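Local coordinates for Lin1840 protein (Listeria innocua serovar 6a, PDB 4ZOC) that probably hydrolyses terminal, non-reducing beta-D-glucosyl residues to release beta-D-glucose, as a family 3 glycoside hydrolase tied to beta-1,2-glucan breakdown, at residues R143-G148 with A478-P483; Y196-A201 with V208-R213; L510-L515 with E593-F598; S553-Q556 with Q560-V563; R572-E577 with V584-D589. The protein carries 2 engineered substitutions. All coordinates share one frame; numbering follows the deposited sequence. Where two conformers were deposited one is given.

Interaction 1: R143-G148 with A478-P483; sequences RDPRWG and ATIRLP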
# COMPACT_ATOMS: atom_id res chain seq x y z
N ARG A 143 1.78 0.12 9.84
CA ARG A 143 0.57 0.85 9.41
C ARG A 143 -0.51 -0.11 8.85
O ARG A 143 -1.52 0.39 8.34
CB ARG A 143 0.93 1.85 8.37
CG ARG A 143 1.79 2.98 8.85
CD ARG A 143 2.27 3.79 7.65
NE ARG A 143 2.98 4.99 8.11
CZ ARG A 143 3.56 5.87 7.30
NH1 ARG A 143 3.50 5.71 6.01
NH2 ARG A 143 4.19 6.93 7.80
N ASP A 144 -0.29 -1.43 8.92
CA ASP A 144 -1.10 -2.41 8.19
C ASP A 144 -1.41 -3.57 9.12
O ASP A 144 -0.64 -4.51 9.28
CB ASP A 144 -0.40 -2.85 6.90
CG ASP A 144 -1.28 -3.71 6.02
OD1 ASP A 144 -2.33 -4.25 6.53
OD2 ASP A 144 -0.91 -3.88 4.83
N PRO A 145 -2.58 -3.53 9.76
CA PRO A 145 -2.95 -4.57 10.66
C PRO A 145 -3.30 -5.92 10.06
O PRO A 145 -3.57 -6.88 10.82
CB PRO A 145 -4.12 -3.96 11.42
CG PRO A 145 -4.69 -2.95 10.54
CD PRO A 145 -3.57 -2.45 9.65
N ARG A 146 -3.26 -6.07 8.72
CA ARG A 146 -3.37 -7.45 8.10
C ARG A 146 -2.18 -8.25 8.52
O ARG A 146 -2.28 -9.48 8.74
CB ARG A 146 -3.43 -7.34 6.59
CG ARG A 146 -4.75 -6.80 6.12
CD ARG A 146 -4.73 -6.48 4.65
NE ARG A 146 -3.83 -5.37 4.33
CZ ARG A 146 -3.78 -4.77 3.14
NH1 ARG A 146 -4.52 -5.19 2.14
NH2 ARG A 146 -2.96 -3.74 2.96
N TRP A 147 -1.03 -7.61 8.67
CA TRP A 147 0.24 -8.29 9.00
C TRP A 147 0.18 -8.78 10.43
O TRP A 147 0.01 -7.99 11.40
CB TRP A 147 1.38 -7.25 8.92
CG TRP A 147 2.76 -7.78 8.88
CD1 TRP A 147 3.21 -8.78 8.12
CD2 TRP A 147 3.90 -7.30 9.61
NE1 TRP A 147 4.55 -8.95 8.26
CE2 TRP A 147 5.03 -8.05 9.14
CE3 TRP A 147 4.11 -6.25 10.50
CZ2 TRP A 147 6.35 -7.83 9.60
CZ3 TRP A 147 5.38 -6.04 10.99
CH2 TRP A 147 6.50 -6.82 10.53
N GLY A 148 0.42 -10.08 10.61
CA GLY A 148 0.34 -10.68 11.94
C GLY A 148 1.35 -10.19 12.94
O GLY A 148 1.11 -10.23 14.14
N ALA A 478 -6.11 -11.32 5.35
CA ALA A 478 -6.56 -10.32 4.39
C ALA A 478 -7.72 -9.50 4.84
O ALA A 478 -7.75 -8.28 4.54
CB ALA A 478 -6.86 -10.98 3.05
N THR A 479 -8.61 -10.05 5.66
CA THR A 479 -9.72 -9.28 6.23
C THR A 479 -9.56 -9.26 7.74
O THR A 479 -9.48 -10.31 8.42
CB THR A 479 -11.06 -9.91 5.85
OG1 THR A 479 -11.13 -10.00 4.41
CG2 THR A 479 -12.21 -9.18 6.42
N ILE A 480 -9.43 -8.06 8.28
CA ILE A 480 -9.11 -7.91 9.70
C ILE A 480 -10.39 -7.91 10.57
O ILE A 480 -10.74 -6.89 11.24
CB ILE A 480 -8.24 -6.65 9.97
CG1 ILE A 480 -8.87 -5.40 9.38
CG2 ILE A 480 -6.86 -6.87 9.37
CD1 ILE A 480 -8.58 -4.19 10.23
N ARG A 481 -11.02 -9.07 10.57
CA ARG A 481 -12.24 -9.35 11.29
C ARG A 481 -12.07 -10.60 12.13
O ARG A 481 -11.27 -11.46 11.81
CB ARG A 481 -13.41 -9.50 10.30
CG ARG A 481 -13.90 -8.21 9.72
CD ARG A 481 -15.02 -8.49 8.77
NE ARG A 481 -16.26 -8.93 9.41
CZ ARG A 481 -17.18 -8.10 9.89
NH1 ARG A 481 -16.95 -6.81 9.93
NH2 ARG A 481 -18.29 -8.58 10.43
N LEU A 482 -12.81 -10.66 13.25
CA LEU A 482 -12.97 -11.88 13.97
C LEU A 482 -13.79 -12.81 13.14
O LEU A 482 -14.39 -12.39 12.12
CB LEU A 482 -13.74 -11.59 15.28
CG LEU A 482 -13.16 -10.73 16.39
CD1 LEU A 482 -14.17 -10.48 17.43
CD2 LEU A 482 -12.00 -11.44 16.99
N PRO A 483 -13.79 -14.08 13.47
CA PRO A 483 -14.75 -15.01 12.83
C PRO A 483 -16.14 -14.49 12.86
O PRO A 483 -16.57 -13.86 13.89
CB PRO A 483 -14.56 -16.30 13.59
CG PRO A 483 -13.20 -16.23 14.22
CD PRO A 483 -12.91 -14.76 14.44
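Apolar contact carries most of this junction, and Ile480 is the residue that reaches across it. Its CG2 branch comes up against the backbone between Pro145 and Arg146, 3.6 Å from Pro145 O, while CD1 meets the proline ring with 4.1 Å between it and Pro145 CG. A branched aliphatic side chain suits this place because its two arms can cover a peptide and a neighbouring ring at once. Arg146 adds its methylene stem: CG lies 3.9 Å from Ile480 CG2, and CD rests 3.5 Å from Ala478 O. That carbonyl oxygen has no hydrogen-bonding partner in the model although the contact buries it.

No hydrogen bond crosses the contact; the side-chain polar bonds between residues of the two segments lie within 143-148. Arg146 holds Asp144 side-on. NE donates to the syn lone pair of OD1, nearly straight (2.9 Å from Arg146 NE to Asp144 OD1, 169°) and in the guanidinium plane, whereas NH2 reaches OD2 from above the carboxylate plane. A bend at chi3 (-67°) turns the arginine back to make this grip. OD1 also accepts from Arg146 N, 3.0 Å from Asp144 OD1, on its anti side, so two donors share one oxygen and the carboxylate is fixed in rotation. The remaining guanidinium nitrogen, NH1, bonds to Gly559 O and Ile561 O of the second subunit.

A type I beta turn spans Asp144 to Trp147, and Ile480 centres an inverse gamma turn. Asp144 OD1, accepting from the backbone N two residues on, makes an Asx turn in the loop after barrel strand 133-134, where the TIM-barrel domain meets the family 3 C-terminal domain.

Interaction 2: Y196-A201 with V208-R213; sequences YGAAEA and VNMSTR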
# COMPACT_ATOMS: atom_id res chain seq x y z
N TYR A 196 10.49 -3.88 7.66
CA TYR A 196 9.77 -5.11 7.41
C TYR A 196 8.23 -4.94 7.53
O TYR A 196 7.46 -5.67 6.92
CB TYR A 196 10.34 -6.13 8.45
CG TYR A 196 9.84 -7.53 8.53
CD1 TYR A 196 9.41 -8.25 7.43
CD2 TYR A 196 9.84 -8.16 9.74
CE1 TYR A 196 8.93 -9.57 7.54
CE2 TYR A 196 9.47 -9.49 9.82
CZ TYR A 196 8.96 -10.18 8.76
OH TYR A 196 8.54 -11.48 8.88
N GLY A 197 7.81 -4.08 8.44
CA GLY A 197 6.35 -3.84 8.74
C GLY A 197 5.55 -3.23 7.57
O GLY A 197 4.32 -3.19 7.62
N ALA A 198 6.26 -2.82 6.51
CA ALA A 198 5.62 -2.25 5.32
C ALA A 198 5.30 -3.33 4.28
O ALA A 198 4.91 -3.02 3.17
CB ALA A 198 6.50 -1.13 4.74
N ALA A 199 5.37 -4.61 4.67
CA ALA A 199 5.03 -5.72 3.79
C ALA A 199 3.77 -5.41 2.99
O ALA A 199 2.66 -5.15 3.59
CB ALA A 199 4.79 -6.98 4.62
N GLU A 200 3.89 -5.47 1.67
CA GLU A 200 2.79 -5.13 0.79
C GLU A 200 1.61 -6.08 1.03
O GLU A 200 1.77 -7.29 1.20
CB GLU A 200 3.21 -5.18 -0.69
CG GLU A 200 2.37 -4.46 -1.70
CD GLU A 200 3.19 -4.25 -2.99
OE1 GLU A 200 3.14 -5.25 -3.69
OE2 GLU A 200 3.87 -3.13 -3.19
N ALA A 201 0.44 -5.45 1.11
CA ALA A 201 -0.86 -6.08 1.29
C ALA A 201 -0.95 -6.87 2.60
O ALA A 201 -1.74 -7.75 2.68
CB ALA A 201 -1.21 -6.97 0.08
N VAL A 208 8.53 -4.86 0.19
CA VAL A 208 8.47 -3.53 0.83
C VAL A 208 9.08 -2.59 -0.17
O VAL A 208 10.19 -2.90 -0.74
CB VAL A 208 9.32 -3.52 2.09
CG1 VAL A 208 9.55 -2.13 2.64
CG2 VAL A 208 8.68 -4.43 3.17
N ASN A 209 8.43 -1.48 -0.37
CA ASN A 209 9.03 -0.39 -1.19
C ASN A 209 8.54 0.97 -0.70
O ASN A 209 7.32 1.19 -0.51
CB ASN A 209 8.68 -0.53 -2.63
CG ASN A 209 9.41 0.48 -3.49
OD1 ASN A 209 8.83 1.52 -3.89
ND2 ASN A 209 10.67 0.19 -3.80
N MET A 210 9.52 1.84 -0.45
CA MET A 210 9.29 3.24 -0.10
C MET A 210 10.51 4.05 -0.60
O MET A 210 11.62 3.50 -0.87
CB MET A 210 9.06 3.48 1.40
CG MET A 210 10.26 3.28 2.34
SD MET A 210 10.58 1.56 2.80
CE MET A 210 9.11 1.11 3.70
N SER A 211 10.31 5.34 -0.73
CA SER A 211 11.42 6.22 -1.10
C SER A 211 12.51 6.18 0.05
O SER A 211 12.23 5.95 1.20
CB SER A 211 10.97 7.63 -1.40
OG SER A 211 10.68 8.36 -0.20
N THR A 212 13.75 6.38 -0.35
CA THR A 212 14.85 6.54 0.60
C THR A 212 14.53 7.57 1.67
O THR A 212 14.71 7.35 2.88
CB THR A 212 16.14 6.82 -0.11
OG1 THR A 212 16.32 5.90 -1.23
CG2 THR A 212 17.28 6.64 0.89
N ARG A 213 13.93 8.69 1.24
CA ARG A 213 13.60 9.76 2.17
C ARG A 213 12.59 9.26 3.20
O ARG A 213 12.71 9.57 4.37
CB ARG A 213 13.01 10.99 1.46
CG ARG A 213 12.73 12.18 2.42
CD ARG A 213 11.97 13.32 1.72
NE ARG A 213 10.84 12.71 0.97
CZ ARG A 213 9.75 12.19 1.55
NH1 ARG A 213 9.61 12.25 2.88
NH2 ARG A 213 8.79 11.54 0.82
O HOH W 1 5.85 -1.39 0.96
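Val208 packs against the turn formed by Tyr196 to Ala199, and its side chain can be followed outward from CB. There the chain forks. CG1, anti to the backbone N (chi1 168°), runs to the methyl group of the opposite segment, 3.8 Å from Ala198 CB. CG2 takes the other direction and lies against the peptide joining Ala198 to Ala199, 3.7 Å from Ala198 C and 3.6 Å from Ala199 N. A beta-branched residue fits because one methyl meets a side chain while the other covers backbone, and small alanines let the two segments come close.

Met210 reaches the same alanine from further along. In the conformer given, the chain bent at chi2 and chi3 brings Met210 CE to 3.6 Å from Ala198 CB; the methionine has a second conformer, so this contact is less certain than that of Val208. Tyr219 of helix 212-219 also touches both Ala198 and Met210.

The polar link is indirect: one water donates to Ala198 O (2.9 Å from the water oxygen) and accepts from Asn209 N, also at 2.9 Å. Within 196-201, Ala199 N bonds to Tyr196 O. Asn209 OD1 turns instead to Ser211 N of the second subunit.

This loop follows barrel strand 187-193 and leads into helix 212-219, whose N-cap is Ser211. With Val208 and Ala198 touching directly through methyl groups and a single water joining the backbones, the contact depends on fit of shape, supplemented by a bridged hydrogen bond.

Interaction 3: L510-L515 with E593-F598; sequences LEVKEL and EPFYPF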
# COMPACT_ATOMS: atom_id res chain seq x y z
N LEU A 510 -8.68 -4.58 14.70
CA LEU A 510 -9.71 -5.36 14.01
C LEU A 510 -10.81 -4.37 13.62
O LEU A 510 -10.89 -3.26 14.20
CB LEU A 510 -10.30 -6.44 14.91
CG LEU A 510 -9.36 -7.63 15.11
CD1 LEU A 510 -9.82 -8.31 16.38
CD2 LEU A 510 -9.22 -8.53 13.88
N GLU A 511 -11.71 -4.82 12.79
CA GLU A 511 -12.97 -4.09 12.53
C GLU A 511 -13.94 -4.26 13.73
O GLU A 511 -14.51 -5.34 13.97
CB GLU A 511 -13.65 -4.60 11.27
CG GLU A 511 -12.86 -4.52 9.98
CD GLU A 511 -13.65 -4.95 8.74
OE1 GLU A 511 -14.91 -5.13 8.80
OE2 GLU A 511 -12.99 -5.11 7.68
N VAL A 512 -14.06 -3.22 14.53
CA VAL A 512 -14.82 -3.33 15.73
C VAL A 512 -16.11 -2.51 15.74
O VAL A 512 -16.84 -2.46 16.79
CB VAL A 512 -13.97 -3.08 16.99
CG1 VAL A 512 -12.82 -4.07 17.10
CG2 VAL A 512 -13.56 -1.61 17.09
N LYS A 513 -16.42 -1.81 14.63
CA LYS A 513 -17.59 -0.98 14.59
C LYS A 513 -18.88 -1.78 15.04
O LYS A 513 -19.67 -1.30 15.90
CB LYS A 513 -17.78 -0.35 13.21
CG LYS A 513 -19.14 0.32 12.98
CD LYS A 513 -19.20 1.03 11.61
CE LYS A 513 -20.53 1.85 11.61
NZ LYS A 513 -20.53 2.76 10.49
N GLU A 514 -19.01 -3.00 14.54
CA GLU A 514 -20.22 -3.83 14.86
C GLU A 514 -20.21 -4.26 16.30
O GLU A 514 -21.27 -4.47 16.88
CB GLU A 514 -20.29 -5.05 13.98
CG GLU A 514 -20.53 -4.66 12.53
CD GLU A 514 -20.15 -5.76 11.57
OE1 GLU A 514 -20.50 -6.93 11.82
OE2 GLU A 514 -19.51 -5.46 10.55
N LEU A 515 -19.03 -4.30 16.96
CA LEU A 515 -18.99 -4.65 18.37
C LEU A 515 -19.35 -3.46 19.22
O LEU A 515 -20.13 -3.59 20.13
CB LEU A 515 -17.61 -5.20 18.72
CG LEU A 515 -17.18 -6.41 17.89
CD1 LEU A 515 -15.78 -6.85 18.26
CD2 LEU A 515 -18.11 -7.60 17.93
N GLU A 593 -11.76 9.22 8.53
CA GLU A 593 -11.20 8.96 9.84
C GLU A 593 -11.24 7.49 10.13
O GLU A 593 -12.17 6.82 9.74
CB GLU A 593 -12.04 9.64 10.92
CG GLU A 593 -11.93 11.15 10.83
CD GLU A 593 -12.87 11.80 9.80
OE1 GLU A 593 -13.71 11.14 9.15
OE2 GLU A 593 -12.69 13.01 9.62
N PRO A 594 -10.22 6.96 10.86
CA PRO A 594 -10.32 5.60 11.37
C PRO A 594 -11.47 5.53 12.39
O PRO A 594 -11.94 6.57 12.87
CB PRO A 594 -8.94 5.37 12.04
CG PRO A 594 -8.56 6.75 12.48
CD PRO A 594 -9.08 7.69 11.40
N PHE A 595 -11.95 4.33 12.67
CA PHE A 595 -13.00 4.17 13.65
C PHE A 595 -12.56 4.69 15.00
O PHE A 595 -13.29 5.36 15.74
CB PHE A 595 -13.50 2.72 13.71
CG PHE A 595 -14.78 2.59 14.49
CD1 PHE A 595 -15.96 2.97 13.89
CD2 PHE A 595 -14.80 2.08 15.78
CE1 PHE A 595 -17.12 2.92 14.57
CE2 PHE A 595 -15.96 1.99 16.49
CZ PHE A 595 -17.14 2.42 15.86
N TYR A 596 -11.34 4.36 15.38
CA TYR A 596 -10.69 4.99 16.55
C TYR A 596 -9.24 5.39 16.21
O TYR A 596 -8.54 4.66 15.49
CB TYR A 596 -10.57 4.00 17.73
CG TYR A 596 -11.89 3.42 18.27
CD1 TYR A 596 -12.82 4.25 18.85
CD2 TYR A 596 -12.12 2.03 18.31
CE1 TYR A 596 -13.98 3.74 19.40
CE2 TYR A 596 -13.26 1.51 18.89
CZ TYR A 596 -14.21 2.38 19.42
OH TYR A 596 -15.38 1.88 20.01
N PRO A 597 -8.83 6.56 16.65
CA PRO A 597 -7.54 7.11 16.27
C PRO A 597 -6.42 6.89 17.28
O PRO A 597 -6.66 6.54 18.39
CB PRO A 597 -7.84 8.60 16.14
CG PRO A 597 -8.83 8.82 17.27
CD PRO A 597 -9.69 7.61 17.27
N PHE A 598 -5.20 7.18 16.81
CA PHE A 598 -4.02 7.15 17.57
C PHE A 598 -4.26 8.06 18.84
O PHE A 598 -4.71 9.20 18.73
CB PHE A 598 -2.88 7.71 16.80
CG PHE A 598 -1.54 7.64 17.55
CD1 PHE A 598 -0.76 6.48 17.51
CD2 PHE A 598 -1.11 8.71 18.31
CE1 PHE A 598 0.44 6.41 18.19
CE2 PHE A 598 0.12 8.66 19.01
CZ PHE A 598 0.88 7.52 18.94
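The Phe595 ring takes Lys513 over one face: Lys513 CA lies 3.9 Å from the ring centroid and 20° off the normal, a CH-pi contact displaced toward the rim. Lys513 CB covers the same ring at 3.6 Å from Phe595 CE1. The lysine stem runs on extended and crosses the Phe595 side chain at about a right angle, with Lys513 CG 3.7 Å from Phe595 CE1. On one face of the Tyr596 ring sits Phe595 CD2, 3.5 Å above its plane and offset toward the rim.

Phe595 and Tyr596 both face Phe554, a classic beta bulge in the C-terminal domain, and neighbouring aromatic side chains thereby reach the start of helix 513-517. Lysine works well at this exposed helix start, since its aliphatic stem can cover a ring while the chain runs on.

Deeper in, Val512 CG2 meets both aromatics obliquely, 3.6 Å from Tyr596 CE2 and 4.1 Å from Phe595 CD2. Its branched, compact shape fits a buried site beside two rings. The tyrosine hydroxyl is hydrogen-bonded to Glu379, and Ala516 of helix 513-517 touches both aromatic side chains.

Interaction 4: S553-Q556 with Q560-V563; sequences SFPQ and QIPV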
# COMPACT_ATOMS: atom_id res chain seq x y z
N SER A 553 -4.06 2.82 14.84
CA SER A 553 -5.42 3.19 14.41
C SER A 553 -6.26 1.96 14.16
O SER A 553 -5.75 0.93 13.68
CB SER A 553 -5.30 4.02 13.10
OG SER A 553 -4.65 5.26 13.33
N PHE A 554 -7.54 2.03 14.55
CA PHE A 554 -8.51 0.96 14.28
C PHE A 554 -9.31 1.35 13.03
O PHE A 554 -10.11 2.28 13.09
CB PHE A 554 -9.43 0.76 15.49
CG PHE A 554 -8.86 -0.21 16.51
CD1 PHE A 554 -7.55 -0.12 16.91
CD2 PHE A 554 -9.60 -1.28 16.98
CE1 PHE A 554 -6.99 -1.03 17.77
CE2 PHE A 554 -9.07 -2.21 17.87
CZ PHE A 554 -7.75 -2.04 18.29
N PRO A 555 -9.06 0.66 11.87
CA PRO A 555 -9.79 1.06 10.69
C PRO A 555 -11.28 0.89 10.75
O PRO A 555 -11.85 0.05 11.43
CB PRO A 555 -9.17 0.22 9.57
CG PRO A 555 -7.83 -0.25 10.11
CD PRO A 555 -8.14 -0.43 11.57
N GLN A 556 -11.92 1.75 9.94
CA GLN A 556 -13.35 1.62 9.62
C GLN A 556 -13.67 0.26 9.03
O GLN A 556 -14.65 -0.37 9.40
CB GLN A 556 -13.84 2.70 8.65
CG GLN A 556 -13.78 4.15 9.10
CD GLN A 556 -14.89 4.49 10.12
OE1 GLN A 556 -15.96 3.84 10.21
NE2 GLN A 556 -14.68 5.58 10.80
N GLN A 560 -9.84 0.53 4.21
CA GLN A 560 -9.29 1.81 4.62
C GLN A 560 -7.75 1.76 4.80
O GLN A 560 -7.08 2.76 4.94
CB GLN A 560 -9.97 2.27 5.91
CG GLN A 560 -9.79 3.79 6.13
CD GLN A 560 -10.42 4.30 7.42
OE1 GLN A 560 -10.35 3.64 8.48
NE2 GLN A 560 -11.15 5.41 7.32
N ILE A 561 -7.21 0.56 4.90
CA ILE A 561 -5.77 0.36 5.16
C ILE A 561 -4.87 0.82 3.98
O ILE A 561 -5.13 0.45 2.82
CB ILE A 561 -5.50 -1.10 5.50
CG1 ILE A 561 -6.19 -1.48 6.82
CG2 ILE A 561 -3.99 -1.32 5.60
CD1 ILE A 561 -6.15 -2.98 7.07
N PRO A 562 -3.81 1.59 4.26
CA PRO A 562 -3.39 2.02 5.59
C PRO A 562 -3.97 3.36 5.98
O PRO A 562 -4.10 4.28 5.10
CB PRO A 562 -1.89 2.27 5.43
CG PRO A 562 -1.71 2.65 3.99
CD PRO A 562 -2.69 1.74 3.28
N VAL A 563 -4.34 3.44 7.24
CA VAL A 563 -4.88 4.64 7.83
C VAL A 563 -4.08 4.92 9.12
O VAL A 563 -3.87 4.01 9.96
CB VAL A 563 -6.41 4.53 8.11
CG1 VAL A 563 -6.77 3.37 9.02
CG2 VAL A 563 -6.89 5.85 8.67
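Gln560 opens its segment by bonding back to the chain it has just left: Gln556 N donates to Gln560 OE1 at 2.9 Å, with an angle of 167° at the hydrogen. The two segments are the arms of a tight chain reversal within the family 3 C-terminal domain, with three residues between them. The glutamine reaches across because its side chain leaves CA on the side opposite the nitrogen and stays extended. The donor approaches from above the carbonyl plane, 41° out of it. The amide also packs on its neighbour's stem, Gln560 NE2 lying 3.4 Å from Gln556 CG, and the two amide planes are steeply inclined, 77° apart. Both glutamine NE2 groups donate to the same backbone oxygen, Glu593 O. An amide both accepts and donates, which is what position 560 demands as it links one part of the loop to another.

Ile561 comes next and lays CG1 beside the proline ring, 3.9 Å from Pro555 CG. Its side chain also touches Asp144, Pro145 and Arg146 of the barrel domain. The peptide bond between Ile561 and Pro562 is cis, a geometry that proline accommodates more readily than other residues, and it turns the chain sharply here; Pro562 packs on Glu200 of the second subunit.

Val563 meets the same proline carbon from another direction: its CG1 lies 3.9 Å from Pro555 CG, so the proline, rigid and compact, meets two branched aliphatic residues. At the far end, Ser553 CB lies 3.5 Å from Val563 O.

Interaction 5: R572-E577 with V584-D589; sequences RPQTPE and VSHYLD. With BGC (beta-D-glucopyranose), chain E.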
# COMPACT_ATOMS: atom_id res chain seq x y z
N ARG A 572 -6.19 18.34 -1.74
CA ARG A 572 -7.65 18.49 -1.62
C ARG A 572 -8.18 17.83 -0.33
O ARG A 572 -9.07 16.96 -0.36
CB ARG A 572 -8.37 17.96 -2.87
CG ARG A 572 -7.96 18.67 -4.16
CD ARG A 572 -8.74 18.05 -5.29
NE ARG A 572 -8.53 18.84 -6.52
CZ ARG A 572 -9.38 18.92 -7.52
NH1 ARG A 572 -10.51 18.18 -7.59
NH2 ARG A 572 -9.02 19.66 -8.53
N PRO A 573 -7.74 18.33 0.84
CA PRO A 573 -8.23 17.79 2.12
C PRO A 573 -9.68 18.02 2.31
O PRO A 573 -10.24 19.03 1.84
CB PRO A 573 -7.45 18.58 3.16
CG PRO A 573 -7.12 19.85 2.49
CD PRO A 573 -6.87 19.50 1.06
N GLN A 574 -10.29 17.05 2.95
CA GLN A 574 -11.68 17.14 3.35
C GLN A 574 -11.59 17.97 4.59
O GLN A 574 -10.73 17.74 5.43
CB GLN A 574 -12.27 15.72 3.58
CG GLN A 574 -13.75 15.72 3.71
CD GLN A 574 -14.39 14.43 4.11
OE1 GLN A 574 -14.12 13.90 5.19
NE2 GLN A 574 -15.29 13.92 3.23
N THR A 575 -12.42 18.99 4.65
CA THR A 575 -12.55 19.85 5.83
C THR A 575 -13.99 19.82 6.34
O THR A 575 -14.90 19.27 5.68
CB THR A 575 -12.18 21.30 5.44
OG1 THR A 575 -13.09 21.77 4.46
CG2 THR A 575 -10.72 21.42 4.88
N PRO A 576 -14.21 20.31 7.57
CA PRO A 576 -15.60 20.50 7.99
C PRO A 576 -16.37 21.40 7.00
O PRO A 576 -17.54 21.18 6.81
CB PRO A 576 -15.43 21.14 9.37
CG PRO A 576 -14.20 20.45 9.93
CD PRO A 576 -13.28 20.37 8.72
N GLU A 577 -15.70 22.33 6.32
CA GLU A 577 -16.35 23.29 5.38
C GLU A 577 -16.80 22.66 4.06
O GLU A 577 -17.86 23.02 3.52
CB GLU A 577 -15.40 24.45 5.05
CG GLU A 577 -15.02 25.37 6.23
CD GLU A 577 -14.31 24.65 7.41
OE1 GLU A 577 -14.73 24.82 8.58
OE2 GLU A 577 -13.32 23.91 7.19
N VAL A 584 -13.06 16.19 -3.49
CA VAL A 584 -12.09 16.28 -2.35
C VAL A 584 -11.65 14.88 -2.02
O VAL A 584 -12.23 13.94 -2.52
CB VAL A 584 -12.71 16.97 -1.08
CG1 VAL A 584 -13.15 18.38 -1.39
CG2 VAL A 584 -13.83 16.16 -0.44
N SER A 585 -10.61 14.74 -1.22
CA SER A 585 -10.11 13.44 -0.84
C SER A 585 -11.06 12.75 0.16
O SER A 585 -11.17 13.15 1.29
CB SER A 585 -8.76 13.64 -0.19
OG SER A 585 -8.15 12.37 0.11
N HIS A 586 -11.81 11.74 -0.32
CA HIS A 586 -12.72 11.03 0.49
C HIS A 586 -13.05 9.71 -0.15
O HIS A 586 -12.73 9.50 -1.32
CB HIS A 586 -14.03 11.83 0.71
CG HIS A 586 -14.98 11.85 -0.46
ND1 HIS A 586 -14.66 12.43 -1.66
CD2 HIS A 586 -16.25 11.37 -0.60
CE1 HIS A 586 -15.69 12.31 -2.50
NE2 HIS A 586 -16.66 11.67 -1.89
N TYR A 587 -13.69 8.84 0.62
CA TYR A 587 -14.29 7.66 0.09
C TYR A 587 -15.83 7.84 -0.08
O TYR A 587 -16.51 8.44 0.73
CB TYR A 587 -14.14 6.46 1.01
CG TYR A 587 -12.71 5.94 1.18
CD1 TYR A 587 -12.12 5.09 0.21
CD2 TYR A 587 -11.97 6.31 2.30
CE1 TYR A 587 -10.82 4.63 0.40
CE2 TYR A 587 -10.68 5.88 2.48
CZ TYR A 587 -10.12 5.00 1.54
OH TYR A 587 -8.84 4.56 1.75
N LEU A 588 -16.38 7.16 -1.06
CA LEU A 588 -17.86 7.17 -1.21
C LEU A 588 -18.60 6.39 -0.11
O LEU A 588 -19.75 6.72 0.20
CB LEU A 588 -18.23 6.65 -2.56
CG LEU A 588 -17.72 7.33 -3.81
CD1 LEU A 588 -18.25 6.55 -5.01
CD2 LEU A 588 -18.12 8.80 -3.84
N ASP A 589 -17.95 5.39 0.52
CA ASP A 589 -18.61 4.41 1.31
C ASP A 589 -18.23 4.43 2.79
O ASP A 589 -18.93 3.88 3.56
CB ASP A 589 -18.46 3.00 0.72
CG ASP A 589 -16.98 2.54 0.49
OD1 ASP A 589 -16.05 3.37 0.42
OD2 ASP A 589 -16.77 1.32 0.40
C2 BGC E . -13.95 20.31 -10.60
C3 BGC E . -12.51 19.86 -10.22
C4 BGC E . -12.09 18.58 -10.97
C5 BGC E . -12.29 18.84 -12.45
C6 BGC E . -12.07 17.61 -13.29
C1 BGC E . -14.06 20.51 -12.10
O1 BGC E . -15.42 20.78 -12.43
O2 BGC E . -14.39 21.54 -10.00
O3 BGC E . -12.47 19.61 -8.80
O4 BGC E . -10.72 18.13 -10.72
O5 BGC E . -13.62 19.34 -12.77
O6 BGC E . -12.91 16.51 -12.85
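Arg572 and Val584 come within 5.0 Å at their CA atoms, and one nearly straight backbone bond ties the segments: Ser585 N donates to Arg572 O at 2.8 Å, 170° at the hydrogen. The side chain of Ser585 stays close, CB 3.3 Å from Arg572 O. Gln574 runs out extended across its neighbours. Its CG lies 4.2 Å from Val584 CG2, and its NE2 ends 3.5 Å from His586 CB. The His586 ring folds back over its own segment, His586 ND1 donating to Val584 O at 3.0 Å, which holds the ring with that oxygen in its plane.

Arg572 starts toward Val584, but its extended chain carries the guanidinium off to a bound glucose. Arg572 NH1 donates to the glucose O3 at 2.7 Å, and weak bonds run from NH1 and NH2 to its O4. With several N-H groups, arginine can spread over adjacent hydroxyls. Glu276 of the second subunit pairs with NE, and Glu473 of that subunit also bonds the sugar, so this loop completes a glucose pocket across the dimer.

Both segments belong to the long loop region between helix 532-541 and strand 607-611, reaching out to the second subunit.

Overall arrangement
Interactions 1, 3 and 4 form a connected cluster, with centres 8 to 12 Å apart: interaction 1 joins the TIM-barrel domain to the C-terminal domain, and interactions 3 and 4 continue inside the latter. Interaction 2, nested in the chain between the two segments of interaction 1, touches it through Trp147 and Tyr196 and lies in the barrel domain. Interactions 4 and 5 follow one another within the chain closed by interaction 3, and their centres are 16 Å apart. Interaction 5 is the outlying one, about 33 Å from the chain centre. All but interaction 3 touch the second subunit, so domain junction and dimer interface are built from neighbouring loops.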